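Local coordinates for hydrazine synthase subunit alpha (Candidatus Kuenenia stuttgartiensis, PDB 5C2V), which forms part of the hydrazine synthase complex, where it catalyses the condensation of hydroxylamine with ammonia to give hydrazine and carries two c-type hemes, at residues A729-R733 / E734-P738; K452-H456 / G457-A461. All coordinates share one frame; numbering follows the deposited sequence.

Contact 1: residues A729-R733 / E734-P738; sequences ANAPR and EKIFP. With HEC (heme c), chain B.
The guanidinium of R733 turns its edge to one propionate of heme c, with O1A in its plane. I736 O approaches it obliquely, and K735 O is modelled too close to R733 NE, so the placing of the K735 backbone at that edge is doubtful. The second flat group, the F737 ring, carries I736 CG2 over the centre of one face, 3.7 Å above the plane. R733 NH1 donates to O1A of the heme at 3.2 Å with an N-H...O angle of 155°, while NH2 of R733 donates to O2A at 2.6 Å, more bent at 136°. Two neighbouring amino groups thus grip the two oxygens of one carboxylate. R733 places CG between its backbone N and carbonyl carbon (chi1 71°), and the chain then runs extended past K735 to the heme. The other branch of I736 turns back round the bend: CD1 of I736 is 4.1 Å from A731 CB and 3.8 Å from P732 CD, the isoleucine and proline crossing at about a right angle. Further on, P738 CG lies 3.5 Å from O1D of the heme's other propionate. R721 and Y707 also hydrogen-bond to this heme. The paired N-H groups of R733 would favour an ionised propionate and probably help to fix its direction at the heme edge.

Contact 2: residues K452-H456 / G457-A461; sequences KNVSH and GDIKA
S455 and D458 are joined by two hydrogen bonds that run in opposite directions. The backbone N of D458 donates to S455 O at 3.0 Å. In return S455 N donates to D458 OD2 at 2.6 Å and a nearly straight 166°, meeting the carboxylate on its anti side and 19° out of its plane. The carboxylate can fold back this way because D458 sets CG beside its own backbone N, opposite the carbonyl carbon (chi1 -68°). A third bond follows the bend: K460 NZ reaches G457 O at 2.8 Å, in the carbonyl plane. Beyond the two segments, the H456 side chain makes a weak hydrogen bond through NE2 to D435, and K452 a salt bridge with D533. The apolar part lies alongside. V454 CG1 touches I459 CD1 at 3.8 Å and comes within 4.0 Å of D458 CB, both pairs of side chains crossing obliquely, and V539 of strand 538-541 also packs on V454. G457 has a positive phi, at which a CB would run into H456 O. With H456 and G457 at its two corners and the S455 O to D458 N bond closing it, this is a type II beta turn, reinforced by the aspartate of its last position and leading the chain toward strand 461-467.

In the fold
Contact 2 precedes contact 1 in the chain, and the two loops lie on the same side of the subunit's centre, their centres 23 Å apart and nearest atoms about 5 Å apart without touching. A729 of contact 1 is backbone hydrogen-bonded to A451, the residue just before contact 2, while K452 and N730 pack on adjacent residues, I714 and N715. Contact 1 belongs to the pocket of the bis-histidine heme: the R733 side chain is about 10 Å from that of H662 and about 11 Å from that of H745. Contact 2 lies nearer the middle-domain heme, the V454 side chain being about 8 Å from that of C559, one of the two cysteines that attach this heme covalently.

Contact 1: residues A729-R733 / E734-P738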
ATOM      1  N   ALA D 729       0.212   9.364 -20.070  1.00 34.59           N
ATOM      2  CA  ALA D 729      -0.479  10.251 -19.145  1.00 30.16           C
ATOM      3  C   ALA D 729       0.229  10.286 -17.796  1.00 44.67           C
ATOM      4  O   ALA D 729      -0.234  10.935 -16.859  1.00 49.20           O
ATOM      5  CB  ALA D 729      -1.927   9.819 -18.974  1.00 35.03           C
ATOM      6  N   ASN D 730       1.349   9.578 -17.701  1.00 37.20           N
ATOM      7  CA  ASN D 730       2.163   9.622 -16.495  1.00 32.81           C
ATOM      8  C   ASN D 730       3.492  10.310 -16.774  1.00 60.47           C
ATOM      9  O   ASN D 730       4.360   9.756 -17.450  1.00 44.25           O
ATOM     10  CB  ASN D 730       2.406   8.213 -15.951  1.00 44.92           C
ATOM     11  CG  ASN D 730       1.127   7.410 -15.822  1.00 38.43           C
ATOM     12  OD1 ASN D 730       0.353   7.596 -14.884  1.00 52.57           O
ATOM     13  ND2 ASN D 730       0.902   6.506 -16.769  1.00 54.22           N
ATOM     14  N   ALA D 731       3.647  11.517 -16.244  1.00 60.81           N
ATOM     15  CA  ALA D 731       4.867  12.286 -16.451  1.00 48.57           C
ATOM     16  C   ALA D 731       5.956  11.814 -15.499  1.00 36.54           C
ATOM     17  O   ALA D 731       5.723  11.700 -14.296  1.00 37.08           O
ATOM     18  CB  ALA D 731       4.599  13.770 -16.266  1.00 37.16           C
ATOM     19  N   PRO D 732       7.149  11.526 -16.038  1.00 34.74           N
ATOM     20  CA  PRO D 732       8.272  11.062 -15.215  1.00 37.67           C
ATOM     21  C   PRO D 732       8.697  12.092 -14.170  1.00 48.23           C
ATOM     22  O   PRO D 732       9.089  11.709 -13.069  1.00 50.36           O
ATOM     23  CB  PRO D 732       9.387  10.818 -16.240  1.00 45.87           C
ATOM     24  CG  PRO D 732       8.989  11.599 -17.449  1.00 34.43           C
ATOM     25  CD  PRO D 732       7.495  11.580 -17.468  1.00 33.81           C
ATOM     26  N   ARG D 733       8.620  13.377 -14.508  1.00 35.68           N
ATOM     27  CA  ARG D 733       8.929  14.430 -13.546  1.00 45.82           C
ATOM     28  C   ARG D 733       8.281  15.757 -13.934  1.00 54.07           C
ATOM     29  O   ARG D 733       7.623  15.858 -14.970  1.00 52.15           O
ATOM     30  CB  ARG D 733      10.443  14.601 -13.408  1.00 44.03           C
ATOM     31  CG  ARG D 733      11.112  15.221 -14.616  1.00 31.51           C
ATOM     32  CD  ARG D 733      12.627  15.214 -14.477  1.00 30.85           C
ATOM     33  NE  ARG D 733      13.260  16.023 -15.516  1.00 33.16           N
ATOM     34  CZ  ARG D 733      14.517  15.879 -15.922  1.00 40.15           C
ATOM     35  NH1 ARG D 733      15.288  14.946 -15.381  1.00 46.93           N
ATOM     36  NH2 ARG D 733      15.000  16.665 -16.873  1.00 41.33           N
ATOM     37  N   GLU D 734       8.475  16.773 -13.098  1.00 47.49           N
ATOM     38  CA  GLU D 734       7.854  18.078 -13.305  1.00 43.56           C
ATOM     39  C   GLU D 734       8.521  18.868 -14.427  1.00 49.82           C
ATOM     40  O   GLU D 734       7.843  19.419 -15.294  1.00 57.53           O
ATOM     41  CB  GLU D 734       7.881  18.891 -12.009  1.00 51.26           C
ATOM     42  CG  GLU D 734       7.070  18.281 -10.880  1.00 39.17           C
ATOM     43  CD  GLU D 734       7.249  19.022  -9.570  1.00 91.50           C
ATOM     44  OE1 GLU D 734       8.284  19.700  -9.406  1.00100.06           O
ATOM     45  OE2 GLU D 734       6.353  18.929  -8.705  1.00106.32           O
ATOM     46  N   LYS D 735       9.848  18.925 -14.405  1.00 51.41           N
ATOM     47  CA  LYS D 735      10.590  19.593 -15.466  1.00 54.28           C
ATOM     48  C   LYS D 735      11.158  18.556 -16.422  1.00 56.06           C
ATOM     49  O   LYS D 735      12.119  17.865 -16.095  1.00 58.90           O
ATOM     50  CB  LYS D 735      11.721  20.448 -14.888  1.00 78.87           C
ATOM     51  CG  LYS D 735      11.278  21.507 -13.890  1.00 73.78           C
ATOM     52  CD  LYS D 735      10.583  22.668 -14.579  1.00 67.87           C
ATOM     53  CE  LYS D 735      10.340  23.815 -13.611  1.00 74.73           C
ATOM     54  NZ  LYS D 735       9.480  23.401 -12.469  1.00 82.00           N
ATOM     55  N   ILE D 736      10.581  18.469 -17.614  1.00 49.36           N
ATOM     56  CA  ILE D 736      10.986  17.458 -18.581  1.00 47.75           C
ATOM     57  C   ILE D 736      11.765  18.083 -19.731  1.00 46.39           C
ATOM     58  O   ILE D 736      12.941  17.784 -19.932  1.00 51.14           O
ATOM     59  CB  ILE D 736       9.773  16.690 -19.137  1.00 57.37           C
ATOM     60  CG1 ILE D 736       8.988  16.043 -17.994  1.00 50.04           C
ATOM     61  CG2 ILE D 736      10.221  15.636 -20.138  1.00 52.24           C
ATOM     62  CD1 ILE D 736       7.783  15.254 -18.445  1.00 61.88           C
ATOM     63  N   PHE D 737      11.098  18.948 -20.487  1.00 47.68           N
ATOM     64  CA  PHE D 737      11.726  19.610 -21.621  1.00 49.71           C
ATOM     65  C   PHE D 737      12.218  21.004 -21.247  1.00 59.23           C
ATOM     66  O   PHE D 737      11.417  21.886 -20.936  1.00 54.76           O
ATOM     67  CB  PHE D 737      10.750  19.690 -22.795  1.00 55.57           C
ATOM     68  CG  PHE D 737      10.115  18.374 -23.139  1.00 57.86           C
ATOM     69  CD1 PHE D 737      10.838  17.392 -23.795  1.00 62.63           C
ATOM     70  CD2 PHE D 737       8.796  18.117 -22.803  1.00 56.94           C
ATOM     71  CE1 PHE D 737      10.258  16.180 -24.112  1.00 61.69           C
ATOM     72  CE2 PHE D 737       8.210  16.905 -23.117  1.00 57.33           C
ATOM     73  CZ  PHE D 737       8.943  15.935 -23.773  1.00 54.52           C
ATOM     74  N   PRO D 738      13.544  21.202 -21.273  1.00 67.55           N
ATOM     75  CA  PRO D 738      14.170  22.492 -20.964  1.00 50.27           C
ATOM     76  C   PRO D 738      13.715  23.593 -21.914  1.00 45.56           C
ATOM     77  O   PRO D 738      13.618  23.361 -23.119  1.00 61.26           O
ATOM     78  CB  PRO D 738      15.667  22.211 -21.141  1.00 43.04           C
ATOM     79  CG  PRO D 738      15.800  20.737 -20.985  1.00 68.11           C
ATOM     80  CD  PRO D 738      14.546  20.161 -21.561  1.00 51.02           C
TER
HETATM   81 FE   HEC B 906      21.636  14.067 -25.019  1.00 45.26          FE
HETATM   82  CHA HEC B 906      20.124  15.995 -22.616  1.00 38.26           C
HETATM   83  CHB HEC B 906      20.012  11.288 -23.827  1.00 52.26           C
HETATM   84  CHC HEC B 906      23.062  12.132 -27.508  1.00 58.54           C
HETATM   85  CHD HEC B 906      23.483  16.755 -26.108  1.00 54.04           C
HETATM   86  NA  HEC B 906      20.347  13.700 -23.482  1.00 37.90           N
HETATM   87  C1A HEC B 906      19.789  14.659 -22.657  1.00 51.49           C
HETATM   88  C2A HEC B 906      18.786  14.010 -21.837  1.00 42.97           C
HETATM   89  C3A HEC B 906      18.752  12.715 -22.168  1.00 51.66           C
HETATM   90  C4A HEC B 906      19.734  12.490 -23.210  1.00 45.98           C
HETATM   91  CMA HEC B 906      17.828  11.645 -21.548  1.00 41.19           C
HETATM   92  CAA HEC B 906      17.907  14.696 -20.769  1.00 42.64           C
HETATM   93  CBA HEC B 906      18.626  14.681 -19.424  1.00 49.45           C
HETATM   94  CGA HEC B 906      17.709  15.219 -18.356  1.00 53.98           C
HETATM   95  O1A HEC B 906      17.899  14.865 -17.163  1.00 43.41           O
HETATM   96  O2A HEC B 906      16.779  15.993 -18.697  1.00 36.17           O
HETATM   97  NB  HEC B 906      21.598  12.068 -25.532  1.00 56.47           N
HETATM   98  C1B HEC B 906      20.764  11.121 -24.970  1.00 49.25           C
HETATM   99  C2B HEC B 906      20.822   9.930 -25.796  1.00 37.24           C
HETATM  100  C3B HEC B 906      21.670  10.163 -26.805  1.00 54.66           C
HETATM  101  C4B HEC B 906      22.168  11.514 -26.663  1.00 47.67           C
HETATM  102  CMB HEC B 906      20.050   8.619 -25.530  1.00 43.07           C
HETATM  103  CAB HEC B 906      22.057   9.195 -27.947  1.00 45.85           C
HETATM  104  CBB HEC B 906      20.871   9.028 -28.923  1.00 42.55           C
HETATM  105  NC  HEC B 906      23.009  14.382 -26.526  1.00 46.65           N
HETATM  106  C1C HEC B 906      23.462  13.447 -27.436  1.00 58.57           C
HETATM  107  C2C HEC B 906      24.335  14.114 -28.379  1.00 57.82           C
HETATM  108  C3C HEC B 906      24.547  15.355 -27.921  1.00 56.31           C
HETATM  109  C4C HEC B 906      23.654  15.573 -26.795  1.00 54.58           C
HETATM  110  CMC HEC B 906      25.170  13.377 -29.450  1.00 46.59           C
HETATM  111  CAC HEC B 906      25.471  16.427 -28.550  1.00 37.12           C
HETATM  112  CBC HEC B 906      24.973  16.836 -29.955  1.00 37.74           C
HETATM  113  ND  HEC B 906      21.786  16.077 -24.430  1.00 55.49           N
HETATM  114  C1D HEC B 906      22.606  17.004 -25.071  1.00 48.97           C
HETATM  115  C2D HEC B 906      22.393  18.299 -24.468  1.00 57.95           C
HETATM  116  C3D HEC B 906      21.336  18.089 -23.375  1.00 62.10           C
HETATM  117  C4D HEC B 906      21.023  16.667 -23.422  1.00 46.65           C
HETATM  118  CMD HEC B 906      23.082  19.626 -24.854  1.00 46.49           C
HETATM  119  CAD HEC B 906      20.794  19.207 -22.445  1.00 40.26           C
HETATM  120  CBD HEC B 906      19.301  19.115 -22.127  1.00 41.71           C
HETATM  121  CGD HEC B 906      18.457  19.064 -23.374  1.00 57.04           C
HETATM  122  O1D HEC B 906      17.298  18.584 -23.284  1.00 40.56           O
HETATM  123  O2D HEC B 906      18.932  19.498 -24.455  1.00 74.10           O

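Contact 2: residues K452-H456 / G457-A461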
ATOM      1  N   LYS D 452      -2.307   5.051 -20.576  1.00 48.51           N
ATOM      2  CA  LYS D 452      -3.206   5.988 -21.243  1.00 41.52           C
ATOM      3  C   LYS D 452      -4.489   5.271 -21.639  1.00 46.86           C
ATOM      4  O   LYS D 452      -4.539   4.041 -21.654  1.00 60.18           O
ATOM      5  CB  LYS D 452      -2.546   6.597 -22.483  1.00 37.10           C
ATOM      6  CG  LYS D 452      -2.110   5.572 -23.517  1.00 36.39           C
ATOM      7  CD  LYS D 452      -1.448   6.238 -24.714  1.00 35.56           C
ATOM      8  CE  LYS D 452      -0.971   5.207 -25.725  1.00 38.87           C
ATOM      9  NZ  LYS D 452      -0.329   5.843 -26.909  1.00 45.74           N
ATOM     10  N   ASN D 453      -5.524   6.040 -21.955  1.00 44.64           N
ATOM     11  CA  ASN D 453      -6.776   5.465 -22.424  1.00 44.49           C
ATOM     12  C   ASN D 453      -6.612   4.852 -23.808  1.00 60.06           C
ATOM     13  O   ASN D 453      -6.019   5.460 -24.698  1.00 55.42           O
ATOM     14  CB  ASN D 453      -7.882   6.522 -22.448  1.00 35.02           C
ATOM     15  CG  ASN D 453      -8.252   7.012 -21.063  1.00 58.09           C
ATOM     16  OD1 ASN D 453      -8.232   6.251 -20.096  1.00 47.85           O
ATOM     17  ND2 ASN D 453      -8.593   8.292 -20.960  1.00 50.28           N
ATOM     18  N   VAL D 454      -7.134   3.644 -23.982  1.00 51.89           N
ATOM     19  CA  VAL D 454      -7.074   2.975 -25.273  1.00 53.61           C
ATOM     20  C   VAL D 454      -8.441   2.440 -25.682  1.00 41.48           C
ATOM     21  O   VAL D 454      -9.128   1.787 -24.896  1.00 45.89           O
ATOM     22  CB  VAL D 454      -6.055   1.816 -25.270  1.00 42.04           C
ATOM     23  CG1 VAL D 454      -4.643   2.348 -25.458  1.00 45.06           C
ATOM     24  CG2 VAL D 454      -6.166   1.005 -23.987  1.00 38.22           C
ATOM     25  N   SER D 455      -8.831   2.733 -26.917  1.00 49.73           N
ATOM     26  CA  SER D 455     -10.071   2.214 -27.471  1.00 56.81           C
ATOM     27  C   SER D 455      -9.747   1.237 -28.592  1.00 62.09           C
ATOM     28  O   SER D 455      -8.576   0.970 -28.868  1.00 52.28           O
ATOM     29  CB  SER D 455     -10.958   3.348 -27.987  1.00 42.75           C
ATOM     30  OG  SER D 455     -11.389   4.182 -26.926  1.00 70.21           O
ATOM     31  N   HIS D 456     -10.781   0.701 -29.231  1.00 55.04           N
ATOM     32  CA  HIS D 456     -10.588  -0.221 -30.342  1.00 51.32           C
ATOM     33  C   HIS D 456      -9.838   0.461 -31.480  1.00 52.49           C
ATOM     34  O   HIS D 456     -10.228   1.535 -31.939  1.00 64.45           O
ATOM     35  CB  HIS D 456     -11.932  -0.759 -30.836  1.00 51.19           C
ATOM     36  CG  HIS D 456     -12.617  -1.659 -29.855  1.00 48.81           C
ATOM     37  ND1 HIS D 456     -13.904  -2.115 -30.039  1.00 39.96           N
ATOM     38  CD2 HIS D 456     -12.194  -2.189 -28.685  1.00 49.75           C
ATOM     39  CE1 HIS D 456     -14.245  -2.886 -29.021  1.00 41.47           C
ATOM     40  NE2 HIS D 456     -13.223  -2.947 -28.185  1.00 38.29           N
ATOM     41  N   GLY D 457      -8.755  -0.166 -31.922  1.00 50.49           N
ATOM     42  CA  GLY D 457      -7.930   0.387 -32.978  1.00 28.45           C
ATOM     43  C   GLY D 457      -6.675   1.050 -32.445  1.00 52.58           C
ATOM     44  O   GLY D 457      -5.691   1.199 -33.169  1.00 46.23           O
ATOM     45  N   ASP D 458      -6.702   1.443 -31.175  1.00 59.69           N
ATOM     46  CA  ASP D 458      -5.536   2.058 -30.548  1.00 48.74           C
ATOM     47  C   ASP D 458      -4.465   1.013 -30.271  1.00 51.14           C
ATOM     48  O   ASP D 458      -3.272   1.317 -30.285  1.00 49.54           O
ATOM     49  CB  ASP D 458      -5.924   2.772 -29.252  1.00 61.26           C
ATOM     50  CG  ASP D 458      -6.789   3.991 -29.495  1.00 50.28           C
ATOM     51  OD1 ASP D 458      -6.609   4.651 -30.539  1.00 51.07           O
ATOM     52  OD2 ASP D 458      -7.649   4.290 -28.639  1.00 48.31           O
ATOM     53  N   ILE D 459      -4.893  -0.221 -30.024  1.00 58.66           N
ATOM     54  CA  ILE D 459      -3.948  -1.306 -29.806  1.00 48.58           C
ATOM     55  C   ILE D 459      -3.683  -2.013 -31.128  1.00 44.18           C
ATOM     56  O   ILE D 459      -4.542  -2.721 -31.654  1.00 57.16           O
ATOM     57  CB  ILE D 459      -4.473  -2.314 -28.768  1.00 45.67           C
ATOM     58  CG1 ILE D 459      -4.722  -1.617 -27.429  1.00 60.55           C
ATOM     59  CG2 ILE D 459      -3.496  -3.468 -28.600  1.00 36.66           C
ATOM     60  CD1 ILE D 459      -3.488  -0.967 -26.839  1.00 35.28           C
ATOM     61  N   LYS D 460      -2.483  -1.809 -31.659  1.00 52.13           N
ATOM     62  CA  LYS D 460      -2.107  -2.358 -32.956  1.00 35.82           C
ATOM     63  C   LYS D 460      -1.636  -3.804 -32.872  1.00 55.74           C
ATOM     64  O   LYS D 460      -1.983  -4.630 -33.715  1.00 65.65           O
ATOM     65  CB  LYS D 460      -1.022  -1.494 -33.595  1.00 46.27           C
ATOM     66  CG  LYS D 460      -1.457  -0.065 -33.862  1.00 54.19           C
ATOM     67  CD  LYS D 460      -2.765  -0.017 -34.631  1.00 43.59           C
ATOM     68  CE  LYS D 460      -3.116   1.406 -35.030  1.00 52.83           C
ATOM     69  NZ  LYS D 460      -4.479   1.493 -35.620  1.00 40.97           N
ATOM     70  N   ALA D 461      -0.839  -4.104 -31.852  1.00 54.48           N
ATOM     71  CA  ALA D 461      -0.244  -5.427 -31.723  1.00 53.30           C
ATOM     72  C   ALA D 461      -0.005  -5.809 -30.268  1.00 50.46           C
ATOM     73  O   ALA D 461      -0.359  -5.070 -29.350  1.00 53.01           O
ATOM     74  CB  ALA D 461       1.062  -5.491 -32.503  1.00 41.68           C
TER